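Local coordinates for proteasome assembly chaperone family protein (Pyrococcus furiosus DSM 3638, PDB 3WZ2), which is an archaeal homologue of the proteasome-assembly chaperones and probably acts as an assembly factor or activator of the proteasome, at residues F39-L44 against V206-L211; K112-L116 against L198-L202; G120-K125 against E180-D184; G30-I35 against L222-H226. All blocks are in the same frame, centred on the assembly; numbering follows the deposited sequence.

Contact 1: residues F39-L44 against V206-L211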
loop_
_atom_site.group_PDB
_atom_site.type_symbol
_atom_site.label_atom_id
_atom_site.label_comp_id
_atom_site.label_asym_id
_atom_site.label_seq_id
_atom_site.Cartn_x
_atom_site.Cartn_y
_atom_site.Cartn_z
ATOM N N PHE B 39 -0.318 0.913 36.564
ATOM C CA PHE B 39 -0.296 0.906 38.007
ATOM C C PHE B 39 -0.191 2.308 38.563
ATOM O O PHE B 39 -0.948 2.692 39.439
ATOM C CB PHE B 39 0.854 0.064 38.514
ATOM C CG PHE B 39 0.865 -0.079 40.001
ATOM C CD1 PHE B 39 -0.195 -0.719 40.639
ATOM C CD2 PHE B 39 1.907 0.401 40.756
ATOM C CE1 PHE B 39 -0.205 -0.866 41.989
ATOM C CE2 PHE B 39 1.894 0.265 42.130
ATOM C CZ PHE B 39 0.831 -0.376 42.745
ATOM N N LEU B 40 0.758 3.105 38.078
ATOM C CA LEU B 40 0.888 4.440 38.631
ATOM C C LEU B 40 -0.317 5.306 38.440
ATOM O O LEU B 40 -0.607 6.139 39.292
ATOM C CB LEU B 40 2.072 5.176 38.050
ATOM C CG LEU B 40 3.418 4.737 38.590
ATOM C CD1 LEU B 40 4.517 5.073 37.603
ATOM C CD2 LEU B 40 3.666 5.418 39.918
ATOM N N ALA B 41 -0.966 5.203 37.294
ATOM C CA ALA B 41 -2.083 6.082 37.023
ATOM C C ALA B 41 -3.225 5.782 37.993
ATOM O O ALA B 41 -3.891 6.692 38.474
ATOM C CB ALA B 41 -2.551 5.896 35.604
ATOM N N LYS B 42 -3.419 4.495 38.269
ATOM C CA LYS B 42 -4.430 4.042 39.220
ATOM C C LYS B 42 -4.056 4.385 40.655
ATOM O O LYS B 42 -4.863 4.954 41.373
ATOM C CB LYS B 42 -4.660 2.547 39.061
ATOM C CG LYS B 42 -5.599 1.946 40.092
ATOM C CD LYS B 42 -5.773 0.445 39.878
ATOM C CE LYS B 42 -6.880 0.209 38.853
ATOM N NZ LYS B 42 -6.887 -1.179 38.314
ATOM N N GLU B 43 -2.812 4.137 41.058
ATOM C CA GLU B 43 -2.409 4.407 42.438
ATOM C C GLU B 43 -2.369 5.875 42.801
ATOM O O GLU B 43 -2.578 6.230 43.961
ATOM C CB GLU B 43 -1.026 3.843 42.744
ATOM C CG GLU B 43 -0.989 2.360 42.956
ATOM C CD GLU B 43 -2.013 1.842 43.966
ATOM O OE1 GLU B 43 -1.772 2.012 45.179
ATOM O OE2 GLU B 43 -3.043 1.259 43.537
ATOM N N LEU B 44 -2.039 6.737 41.848
ATOM C CA LEU B 44 -2.057 8.174 42.087
ATOM C C LEU B 44 -3.426 8.797 41.810
ATOM O O LEU B 44 -3.539 10.022 41.800
ATOM C CB LEU B 44 -1.000 8.879 41.219
ATOM C CG LEU B 44 0.453 8.533 41.583
ATOM C CD1 LEU B 44 1.428 8.947 40.511
ATOM C CD2 LEU B 44 0.840 9.183 42.918
ATOM N N VAL B 206 4.359 5.993 46.338
ATOM C CA VAL B 206 3.708 4.780 45.869
ATOM C C VAL B 206 4.369 3.477 46.296
ATOM O O VAL B 206 5.491 3.160 45.923
ATOM C CB VAL B 206 3.528 4.784 44.330
ATOM C CG1 VAL B 206 2.669 3.606 43.864
ATOM C CG2 VAL B 206 2.848 6.071 43.935
ATOM N N SER B 207 3.608 2.669 47.008
ATOM C CA SER B 207 4.018 1.322 47.340
ATOM C C SER B 207 3.774 0.394 46.141
ATOM O O SER B 207 2.718 0.425 45.528
ATOM C CB SER B 207 3.197 0.820 48.547
ATOM O OG SER B 207 3.438 -0.567 48.779
ATOM N N VAL B 208 4.714 -0.476 45.869
ATOM C CA VAL B 208 4.515 -1.517 44.861
ATOM C C VAL B 208 3.927 -2.829 45.382
ATOM O O VAL B 208 3.737 -3.773 44.589
ATOM C CB VAL B 208 5.802 -1.837 44.054
ATOM C CG1 VAL B 208 6.279 -0.581 43.360
ATOM C CG2 VAL B 208 6.885 -2.439 44.918
ATOM N N GLU B 209 3.612 -2.896 46.675
ATOM C CA GLU B 209 3.094 -4.135 47.245
ATOM C C GLU B 209 1.818 -4.633 46.580
ATOM O O GLU B 209 1.700 -5.824 46.285
ATOM C CB GLU B 209 2.927 -4.020 48.763
ATOM C CG GLU B 209 4.251 -3.953 49.525
ATOM C CD GLU B 209 5.074 -5.240 49.429
ATOM O OE1 GLU B 209 4.487 -6.340 49.597
ATOM O OE2 GLU B 209 6.310 -5.162 49.197
ATOM N N PRO B 210 0.875 -3.734 46.274
ATOM C CA PRO B 210 -0.303 -4.199 45.530
ATOM C C PRO B 210 -0.022 -4.798 44.127
ATOM O O PRO B 210 -0.724 -5.707 43.661
ATOM C CB PRO B 210 -1.181 -2.943 45.429
ATOM C CG PRO B 210 -0.686 -2.032 46.484
ATOM C CD PRO B 210 0.782 -2.301 46.606
ATOM N N LEU B 211 1.048 -4.340 43.493
ATOM C CA LEU B 211 1.495 -4.896 42.208
ATOM C C LEU B 211 2.084 -6.279 42.377
ATOM O O LEU B 211 1.823 -7.181 41.569
ATOM C CB LEU B 211 2.596 -4.005 41.610
ATOM C CG LEU B 211 2.883 -3.998 40.120
ATOM C CD1 LEU B 211 1.603 -4.183 39.344
ATOM C CD2 LEU B 211 3.714 -2.827 39.561
#
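Phe39 turns one face of its ring to Leu211, whose CB sits over the ring centre in a CH-pi contact, 4.2 Å from the centroid and 9° off the normal. Leu211 CD2 covers the same face nearer the CG end, 3.9 Å from Phe39 CD2. The opposite face is taken by Glu43 CG, one helical turn further along, so the ring is clamped between its own helix and the incoming chain. At the ring edge, in its plane, lies the carbonyl of Ser207, with its O 3.5 Å from Phe39 CZ; Pro210 CB stands at the edge too. The swing of CG to the far side from the backbone N (chi1 -175°) carries the ring out to these partners.

Val206 divides its two methyls. CG1 reaches Phe39 CE2 at 3.8 Å and also touches Glu43 CB, while CG2 meets Leu44 CD2 at 3.8 Å and, more loosely, Leu40 CD2. The turn into helix 209-213 is capped by Ser207 OG, which accepts from Glu209 N (3.1 Å, 163°), and Asn199 holds Val206 N. Contacts across the two segments are thus carried mostly by carbon surfaces, the Ser207 carbonyl at the ring edge being a polar exception, and shape fits helix 32-43 to the connection after helix 188-202.

Contact 2: residues K112-L116 against L198-L202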
loop_
_atom_site.group_PDB
_atom_site.type_symbol
_atom_site.label_atom_id
_atom_site.label_comp_id
_atom_site.label_asym_id
_atom_site.label_seq_id
_atom_site.Cartn_x
_atom_site.Cartn_y
_atom_site.Cartn_z
ATOM N N LYS B 112 10.428 17.273 32.649
ATOM C CA LYS B 112 11.029 15.954 32.457
ATOM C C LYS B 112 10.188 15.092 31.520
ATOM O O LYS B 112 8.975 15.137 31.553
ATOM C CB LYS B 112 11.163 15.199 33.786
ATOM C CG LYS B 112 12.163 15.781 34.736
ATOM C CD LYS B 112 12.331 14.921 35.969
ATOM C CE LYS B 112 12.956 15.697 37.123
ATOM N NZ LYS B 112 14.313 15.204 37.440
ATOM N N VAL B 113 10.868 14.268 30.737
ATOM C CA VAL B 113 10.260 13.278 29.903
ATOM C C VAL B 113 10.875 11.957 30.273
ATOM O O VAL B 113 12.053 11.735 30.051
ATOM C CB VAL B 113 10.512 13.603 28.420
ATOM C CG1 VAL B 113 9.685 12.710 27.524
ATOM C CG2 VAL B 113 10.177 15.061 28.136
ATOM N N ILE B 114 10.070 11.047 30.807
ATOM C CA ILE B 114 10.584 9.808 31.368
ATOM C C ILE B 114 9.851 8.659 30.699
ATOM O O ILE B 114 8.641 8.536 30.817
ATOM C CB ILE B 114 10.339 9.748 32.890
ATOM C CG1 ILE B 114 11.023 10.900 33.599
ATOM C CG2 ILE B 114 10.881 8.451 33.459
ATOM C CD1 ILE B 114 10.538 11.158 35.017
ATOM N N SER B 115 10.589 7.788 30.031
ATOM C CA SER B 115 10.014 6.563 29.502
ATOM C C SER B 115 10.313 5.376 30.409
ATOM O O SER B 115 11.382 5.265 30.977
ATOM C CB SER B 115 10.571 6.308 28.078
ATOM O OG SER B 115 10.135 7.320 27.187
ATOM N N LEU B 116 9.321 4.523 30.565
ATOM C CA LEU B 116 9.430 3.308 31.322
ATOM C C LEU B 116 9.440 2.144 30.357
ATOM O O LEU B 116 8.524 1.996 29.549
ATOM C CB LEU B 116 8.220 3.169 32.240
ATOM C CG LEU B 116 7.933 4.383 33.092
ATOM C CD1 LEU B 116 6.761 4.052 33.982
ATOM C CD2 LEU B 116 9.154 4.783 33.909
ATOM N N LEU B 198 11.230 5.060 39.928
ATOM C CA LEU B 198 10.493 6.266 39.593
ATOM C C LEU B 198 9.979 7.030 40.806
ATOM O O LEU B 198 9.996 8.264 40.859
ATOM C CB LEU B 198 9.323 5.936 38.667
ATOM C CG LEU B 198 8.645 7.187 38.074
ATOM C CD1 LEU B 198 9.533 7.840 37.050
ATOM C CD2 LEU B 198 7.342 6.774 37.441
ATOM N N ASN B 199 9.462 6.301 41.762
ATOM C CA ASN B 199 9.109 6.855 43.050
ATOM C C ASN B 199 10.204 7.656 43.708
ATOM O O ASN B 199 9.986 8.747 44.216
ATOM C CB ASN B 199 8.777 5.715 43.986
ATOM C CG ASN B 199 7.789 6.135 45.013
ATOM O OD1 ASN B 199 6.729 6.578 44.628
ATOM N ND2 ASN B 199 8.106 6.035 46.293
ATOM N N LYS B 200 11.399 7.115 43.702
ATOM C CA LYS B 200 12.551 7.832 44.245
ATOM C C LYS B 200 12.900 9.058 43.458
ATOM O O LYS B 200 13.240 10.077 44.013
ATOM C CB LYS B 200 13.753 6.903 44.245
ATOM C CG LYS B 200 13.569 6.001 45.446
ATOM C CD LYS B 200 14.256 4.699 45.349
ATOM C CE LYS B 200 14.008 3.860 46.614
ATOM N NZ LYS B 200 14.899 2.694 46.672
ATOM N N MET B 201 12.877 8.917 42.151
ATOM C CA MET B 201 13.236 10.006 41.250
ATOM C C MET B 201 12.260 11.172 41.418
ATOM O O MET B 201 12.656 12.304 41.319
ATOM C CB MET B 201 13.243 9.464 39.812
ATOM C CG MET B 201 13.424 10.446 38.681
ATOM S SD MET B 201 13.763 9.556 37.116
ATOM C CE MET B 201 14.274 10.968 36.139
ATOM N N LEU B 202 10.971 10.902 41.577
ATOM C CA LEU B 202 10.002 11.972 41.562
ATOM C C LEU B 202 9.486 12.318 42.959
ATOM O O LEU B 202 8.658 13.198 43.101
ATOM C CB LEU B 202 8.816 11.584 40.682
ATOM C CG LEU B 202 9.186 11.368 39.237
ATOM C CD1 LEU B 202 7.926 11.096 38.446
ATOM C CD2 LEU B 202 9.914 12.579 38.679
#
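This is an apolar helix-on-sheet contact in the layered core of the domain, where the C-terminal end of helix 188-202 lies over the interior strand 112-120. The two segments run almost exactly antiparallel, at 173°, with their axes 11.9 Å apart, and side chains from both bridge that separation. Alternation along the strand sends Lys112 and Ile114 toward the helix, and Leu116 joins them through its outer end.

Ile114 is the centre of the interface. Its branches part: CG2, anti to the backbone N, goes to Leu198 CD1 at 3.9 Å, whereas CG1 extends on to CD1, which meets Met201 CE at 3.9 Å and Leu202 CD2 at 4.0 Å. Both of these last pairs approach tip to tip, while Leu198 comes in at a slant. Met201 can send its methyl this far because chi1 (173°) points CG away from its own backbone N and the chain stays extended to CE.

Such a sheet with helices packed against its faces is an alpha/beta arrangement, here in a PAC2-family protein; strand 112-120 lies between strands 21-24 and 174-181. Both neighbours contribute to the same apolar layer: Leu198 and Leu202 also touch Ile23, and Met201 also touches Tyr175. At the two ends the packing is looser. Leu116 CD2 lies 4.4 Å from Leu198 CD1, and the aliphatic part of Lys112 passes Leu202, its CD 4.3 Å from Leu202 CD2, while its NZ makes a weak hydrogen bond to Tyr175 OH.

Contact 3: residues G120-K125 against E180-D184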
loop_
_atom_site.group_PDB
_atom_site.type_symbol
_atom_site.label_atom_id
_atom_site.label_comp_id
_atom_site.label_asym_id
_atom_site.label_seq_id
_atom_site.Cartn_x
_atom_site.Cartn_y
_atom_site.Cartn_z
ATOM N N GLY B 120 15.205 -6.947 27.692
ATOM C CA GLY B 120 15.129 -8.374 27.617
ATOM C C GLY B 120 16.514 -8.927 27.848
ATOM O O GLY B 120 17.444 -8.579 27.148
ATOM N N ILE B 121 16.649 -9.763 28.871
ATOM C CA ILE B 121 17.949 -10.356 29.237
ATOM C C ILE B 121 18.158 -11.686 28.531
ATOM O O ILE B 121 19.301 -12.067 28.248
ATOM C CB ILE B 121 17.986 -10.575 30.772
ATOM C CG1 ILE B 121 17.970 -9.242 31.467
ATOM C CG2 ILE B 121 19.204 -11.327 31.239
ATOM C CD1 ILE B 121 19.030 -8.308 30.936
ATOM N N GLY B 122 17.068 -12.403 28.285
ATOM C CA GLY B 122 17.129 -13.695 27.609
ATOM C C GLY B 122 17.333 -14.895 28.541
ATOM O O GLY B 122 17.414 -16.019 28.073
ATOM N N PHE B 123 17.392 -14.656 29.850
ATOM C CA PHE B 123 17.429 -15.729 30.837
ATOM C C PHE B 123 16.946 -15.214 32.200
ATOM O O PHE B 123 16.748 -14.007 32.402
ATOM C CB PHE B 123 18.852 -16.329 30.974
ATOM C CG PHE B 123 19.928 -15.309 31.289
ATOM C CD1 PHE B 123 20.189 -14.925 32.602
ATOM C CD2 PHE B 123 20.674 -14.733 30.271
ATOM C CE1 PHE B 123 21.163 -13.976 32.887
ATOM C CE2 PHE B 123 21.663 -13.787 30.553
ATOM C CZ PHE B 123 21.905 -13.402 31.874
ATOM N N PHE B 124 16.742 -16.143 33.121
ATOM C CA PHE B 124 16.288 -15.833 34.472
ATOM C C PHE B 124 17.453 -15.291 35.305
ATOM O O PHE B 124 18.551 -15.788 35.217
ATOM C CB PHE B 124 15.674 -17.087 35.121
ATOM C CG PHE B 124 15.239 -16.887 36.548
ATOM C CD1 PHE B 124 13.955 -16.535 36.869
ATOM C CD2 PHE B 124 16.147 -17.036 37.571
ATOM C CE1 PHE B 124 13.567 -16.369 38.188
ATOM C CE2 PHE B 124 15.769 -16.860 38.893
ATOM C CZ PHE B 124 14.471 -16.526 39.202
ATOM N N LYS B 125 17.184 -14.290 36.140
ATOM C CA LYS B 125 18.072 -13.893 37.240
ATOM C C LYS B 125 17.310 -13.895 38.531
ATOM O O LYS B 125 16.118 -13.609 38.556
ATOM C CB LYS B 125 18.625 -12.491 36.992
ATOM C CG LYS B 125 19.412 -12.364 35.671
ATOM C CD LYS B 125 19.854 -10.939 35.314
ATOM C CE LYS B 125 20.689 -10.281 36.389
ATOM N NZ LYS B 125 21.168 -8.945 35.946
ATOM N N GLU B 180 15.250 -4.741 33.663
ATOM C CA GLU B 180 15.637 -6.080 33.217
ATOM C C GLU B 180 14.514 -7.066 33.404
ATOM O O GLU B 180 13.762 -7.037 34.400
ATOM C CB GLU B 180 16.862 -6.609 33.965
ATOM C CG GLU B 180 18.141 -5.860 33.675
ATOM C CD GLU B 180 19.348 -6.458 34.402
ATOM O OE1 GLU B 180 19.121 -7.205 35.388
ATOM O OE2 GLU B 180 20.506 -6.209 33.995
ATOM N N THR B 181 14.349 -7.914 32.406
ATOM C CA THR B 181 13.256 -8.895 32.392
ATOM C C THR B 181 13.667 -10.048 31.474
ATOM O O THR B 181 14.654 -9.947 30.711
ATOM C CB THR B 181 11.920 -8.236 31.966
ATOM O OG1 THR B 181 10.834 -9.171 32.111
ATOM C CG2 THR B 181 11.961 -7.739 30.528
ATOM N N PHE B 182 12.919 -11.134 31.528
ATOM C CA PHE B 182 13.203 -12.321 30.709
ATOM C C PHE B 182 13.307 -11.922 29.250
ATOM O O PHE B 182 14.285 -12.211 28.568
ATOM C CB PHE B 182 12.088 -13.351 30.860
ATOM C CG PHE B 182 11.803 -13.741 32.286
ATOM C CD1 PHE B 182 10.862 -13.046 33.058
ATOM C CD2 PHE B 182 12.467 -14.819 32.857
ATOM C CE1 PHE B 182 10.591 -13.417 34.376
ATOM C CE2 PHE B 182 12.204 -15.188 34.168
ATOM C CZ PHE B 182 11.265 -14.497 34.925
ATOM N N GLY B 183 12.266 -11.269 28.766
ATOM C CA GLY B 183 12.206 -10.868 27.360
ATOM C C GLY B 183 11.008 -11.404 26.609
ATOM O O GLY B 183 10.745 -10.992 25.489
ATOM N N ASP B 184 10.260 -12.311 27.216
ATOM C CA ASP B 184 9.277 -13.060 26.443
ATOM C C ASP B 184 8.069 -13.439 27.252
ATOM O O ASP B 184 7.322 -14.344 26.906
ATOM C CB ASP B 184 9.941 -14.246 25.714
ATOM C CG ASP B 184 10.856 -15.103 26.590
ATOM O OD1 ASP B 184 11.497 -16.000 26.003
ATOM O OD2 ASP B 184 10.941 -14.905 27.818
#
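Ile121 and Gly122 give successive backbone N-H groups to successive carbonyls. Ile121 N donates to Thr181 O at 2.7 Å, arriving almost head-on to the carbonyl (C=O...N 175°), and Gly122 N donates to Phe182 O at 2.8 Å from a more tilted position. Beside them Lys125 NZ forms a salt bridge with Glu180 OE1 at 2.7 Å, meeting the syn side 20° out of the carboxylate plane. The lysine crosses the glutamate at about a right angle, the bend at chi3 bringing NZ onto the carboxylate. Ile121 CD1 lies against the stem of this acid, 3.8 Å from Glu180 CG. Further out, Phe124 and Phe182 meet rim to rim, with Phe124 CD1 3.5 Å from Phe182 CE2 and the planes at 42°.

A second shell fixes the carboxylate. Glu129 N also donates to Glu180 OE1, and Trp131 NE1 to OE2, so the acid, on strand 174-181, holds both the 120-125 loop, through Lys125, and the start of strand 130-134. An alanine in place of Glu180 would probably leave the Lys125 ammonium without its charge partner, and Glu129 N and Trp131 NE1 without their acceptor. Thr181 OG1 is bonded to Asp187, and the Phe182 ring meets Phe128 edge-to-face. Glycine suits the backbone here: Gly120 CA and Gly183 CA are only 3.9 Å apart, and Gly122 and Gly183 both have positive phi. The bridge of Gly120 with Thr181 is parallel, and the whole is the C-terminal edge of neighbouring parallel strands in an alpha/beta sheet, the two chains staying hydrogen-bonded just beyond the strands.

Contact 4: residues G30-I35 against L222-H226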
loop_
_atom_site.group_PDB
_atom_site.type_symbol
_atom_site.label_atom_id
_atom_site.label_comp_id
_atom_site.label_asym_id
_atom_site.label_seq_id
_atom_site.Cartn_x
_atom_site.Cartn_y
_atom_site.Cartn_z
ATOM N N GLY B 30 8.334 -7.266 27.749
ATOM C CA GLY B 30 7.817 -7.652 29.053
ATOM C C GLY B 30 6.547 -6.980 29.478
ATOM O O GLY B 30 6.087 -7.192 30.600
ATOM N N LEU B 31 6.014 -6.104 28.633
ATOM C CA LEU B 31 5.016 -5.114 29.046
ATOM C C LEU B 31 5.384 -4.398 30.353
ATOM O O LEU B 31 4.532 -3.979 31.118
ATOM C CB LEU B 31 3.664 -5.763 29.154
ATOM C CG LEU B 31 3.076 -6.286 27.855
ATOM C CD1 LEU B 31 1.819 -7.087 28.142
ATOM C CD2 LEU B 31 2.731 -5.159 26.886
ATOM N N VAL B 32 6.666 -4.175 30.552
ATOM C CA VAL B 32 7.161 -3.585 31.780
ATOM C C VAL B 32 6.625 -2.193 31.927
ATOM O O VAL B 32 6.072 -1.824 32.967
ATOM C CB VAL B 32 8.694 -3.610 31.833
ATOM C CG1 VAL B 32 9.247 -2.910 33.046
ATOM C CG2 VAL B 32 9.196 -5.050 31.814
ATOM N N GLY B 33 6.821 -1.382 30.909
ATOM C CA GLY B 33 6.379 0.015 30.988
ATOM C C GLY B 33 4.882 0.127 31.066
ATOM O O GLY B 33 4.356 0.992 31.786
ATOM N N HIS B 34 4.198 -0.731 30.314
ATOM C CA HIS B 34 2.722 -0.772 30.312
ATOM C C HIS B 34 2.124 -1.090 31.674
ATOM O O HIS B 34 1.251 -0.387 32.184
ATOM C CB HIS B 34 2.274 -1.812 29.304
ATOM C CG HIS B 34 0.800 -1.943 29.193
ATOM N ND1 HIS B 34 0.033 -1.072 28.446
ATOM C CD2 HIS B 34 -0.060 -2.858 29.712
ATOM C CE1 HIS B 34 -1.240 -1.410 28.552
ATOM N NE2 HIS B 34 -1.322 -2.503 29.290
ATOM N N ILE B 35 2.656 -2.122 32.326
ATOM C CA ILE B 35 2.207 -2.432 33.687
ATOM C C ILE B 35 2.537 -1.286 34.646
ATOM O O ILE B 35 1.713 -0.852 35.453
ATOM C CB ILE B 35 2.863 -3.761 34.144
ATOM C CG1 ILE B 35 2.320 -4.906 33.289
ATOM C CG2 ILE B 35 2.562 -4.024 35.593
ATOM C CD1 ILE B 35 3.175 -6.154 33.275
ATOM N N LEU B 222 -2.603 -10.690 30.993
ATOM C CA LEU B 222 -1.921 -9.954 29.939
ATOM C C LEU B 222 -1.239 -10.905 28.983
ATOM O O LEU B 222 -0.603 -10.458 28.036
ATOM C CB LEU B 222 -0.881 -8.942 30.489
ATOM C CG LEU B 222 -1.087 -7.444 30.809
ATOM C CD1 LEU B 222 -2.441 -7.368 31.428
ATOM C CD2 LEU B 222 -0.121 -6.543 31.612
ATOM N N ARG B 223 -1.373 -12.210 29.204
ATOM C CA ARG B 223 -0.618 -13.178 28.414
ATOM C C ARG B 223 -1.036 -13.153 26.932
ATOM O O ARG B 223 -0.189 -13.331 26.054
ATOM C CB ARG B 223 -0.724 -14.597 29.006
ATOM C CG ARG B 223 -0.122 -15.688 28.101
ATOM C CD ARG B 223 -0.305 -17.138 28.612
ATOM N NE ARG B 223 -1.661 -17.329 29.146
ATOM C CZ ARG B 223 -2.757 -17.444 28.382
ATOM N NH1 ARG B 223 -2.683 -17.405 27.047
ATOM N NH2 ARG B 223 -3.950 -17.600 28.949
ATOM N N ARG B 224 -2.311 -12.885 26.658
ATOM C CA ARG B 224 -2.773 -12.757 25.271
ATOM C C ARG B 224 -2.215 -11.477 24.625
ATOM O O ARG B 224 -1.612 -11.546 23.561
ATOM C CB ARG B 224 -4.312 -12.888 25.124
ATOM C CG ARG B 224 -5.067 -11.592 24.888
ATOM C CD ARG B 224 -6.504 -11.756 24.425
ATOM N NE ARG B 224 -6.775 -10.701 23.424
ATOM C CZ ARG B 224 -7.885 -10.597 22.702
ATOM N NH1 ARG B 224 -8.881 -11.461 22.872
ATOM N NH2 ARG B 224 -8.000 -9.618 21.815
ATOM N N MET B 225 -2.404 -10.333 25.278
ATOM C CA MET B 225 -1.796 -9.060 24.861
ATOM C C MET B 225 -0.312 -9.187 24.551
ATOM O O MET B 225 0.164 -8.666 23.550
ATOM C CB MET B 225 -1.986 -7.992 25.926
ATOM C CG MET B 225 -1.759 -6.599 25.390
ATOM S SD MET B 225 -1.565 -5.386 26.694
ATOM C CE MET B 225 -1.104 -3.945 25.748
ATOM N N HIS B 226 0.422 -9.900 25.388
ATOM C CA HIS B 226 1.832 -10.075 25.129
ATOM C C HIS B 226 2.033 -10.846 23.824
ATOM O O HIS B 226 2.950 -10.549 23.049
ATOM C CB HIS B 226 2.516 -10.796 26.293
ATOM C CG HIS B 226 4.000 -10.843 26.171
ATOM N ND1 HIS B 226 4.650 -11.799 25.433
ATOM C CD2 HIS B 226 4.964 -10.030 26.663
ATOM C CE1 HIS B 226 5.955 -11.578 25.472
ATOM N NE2 HIS B 226 6.171 -10.504 26.210
HETATM O O HOH W 1 8.370 -9.193 25.592
#
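The start of helix 32-43, with Leu31 at its N-cap, packs against the first turn of the C-terminal helix 223-235, which falls in a predicted coiled-coil region. Met225 and His34 approach from opposite directions. The methyl CE of Met225 lies over one face of the imidazole, 3.9 Å from the centroid and 18° off the normal, a CH-pi contact; its SD sits obliquely at 4.3 Å from the same centroid. A chi1 of -179° turns the His34 ring away from its own backbone N and out to this place, and Leu222 CD2 comes to its edge, 4.1 Å from His34 CD2. An alanine at the His34 position would probably leave the Met225 methyl without the ring it rests on, and free to turn.

Leu222 serves three partners. Its CD2 is pressed against Ile35 CG1 at 3.4 Å, a tight carbon pair, and its CG meets Leu31 CD1 at 4.0 Å. Leu31 CD1 then continues to Met225 SD at 4.1 Å and to the backbone of His226. A water bridges the two segments: it accepts from Gly30 N and lies 2.6 Å from His226 NE2, where the histidine ring turns its edge toward Gly30. Gly30 has positive phi, and a CB there would collide with Val32.

Around this site, Ile35 and Val32 lean on helix 188-202, His34 touches Asp86 and Met225 touches Pro27, so the C-terminal helix packs against the N-terminal turn of helix 32-43 beside the loops at that end of the sheet.

Overall arrangement
From the N terminus, segment 30-35 opens the widest loop, closed 187 residues later by 222-226 in contact 4. Within it, 39-44 on the same helix pairs with 206-211 in contact 1; this loop in turn holds contact 2, between 112-116 and 198-202, which encloses contact 3, between 120-125 and 180-184. The four therefore nest without crossing. Contacts 2 and 3 use the neighbouring strands 112-120 and 174-181, one at the sheet's face, the other where the strands end. Asn199 and Leu198 join contact 2 to contact 1, Leu211 touches Ile35, and Asp184 meets His226, so that sheet, covering helices and the C-terminal helix form one connected body.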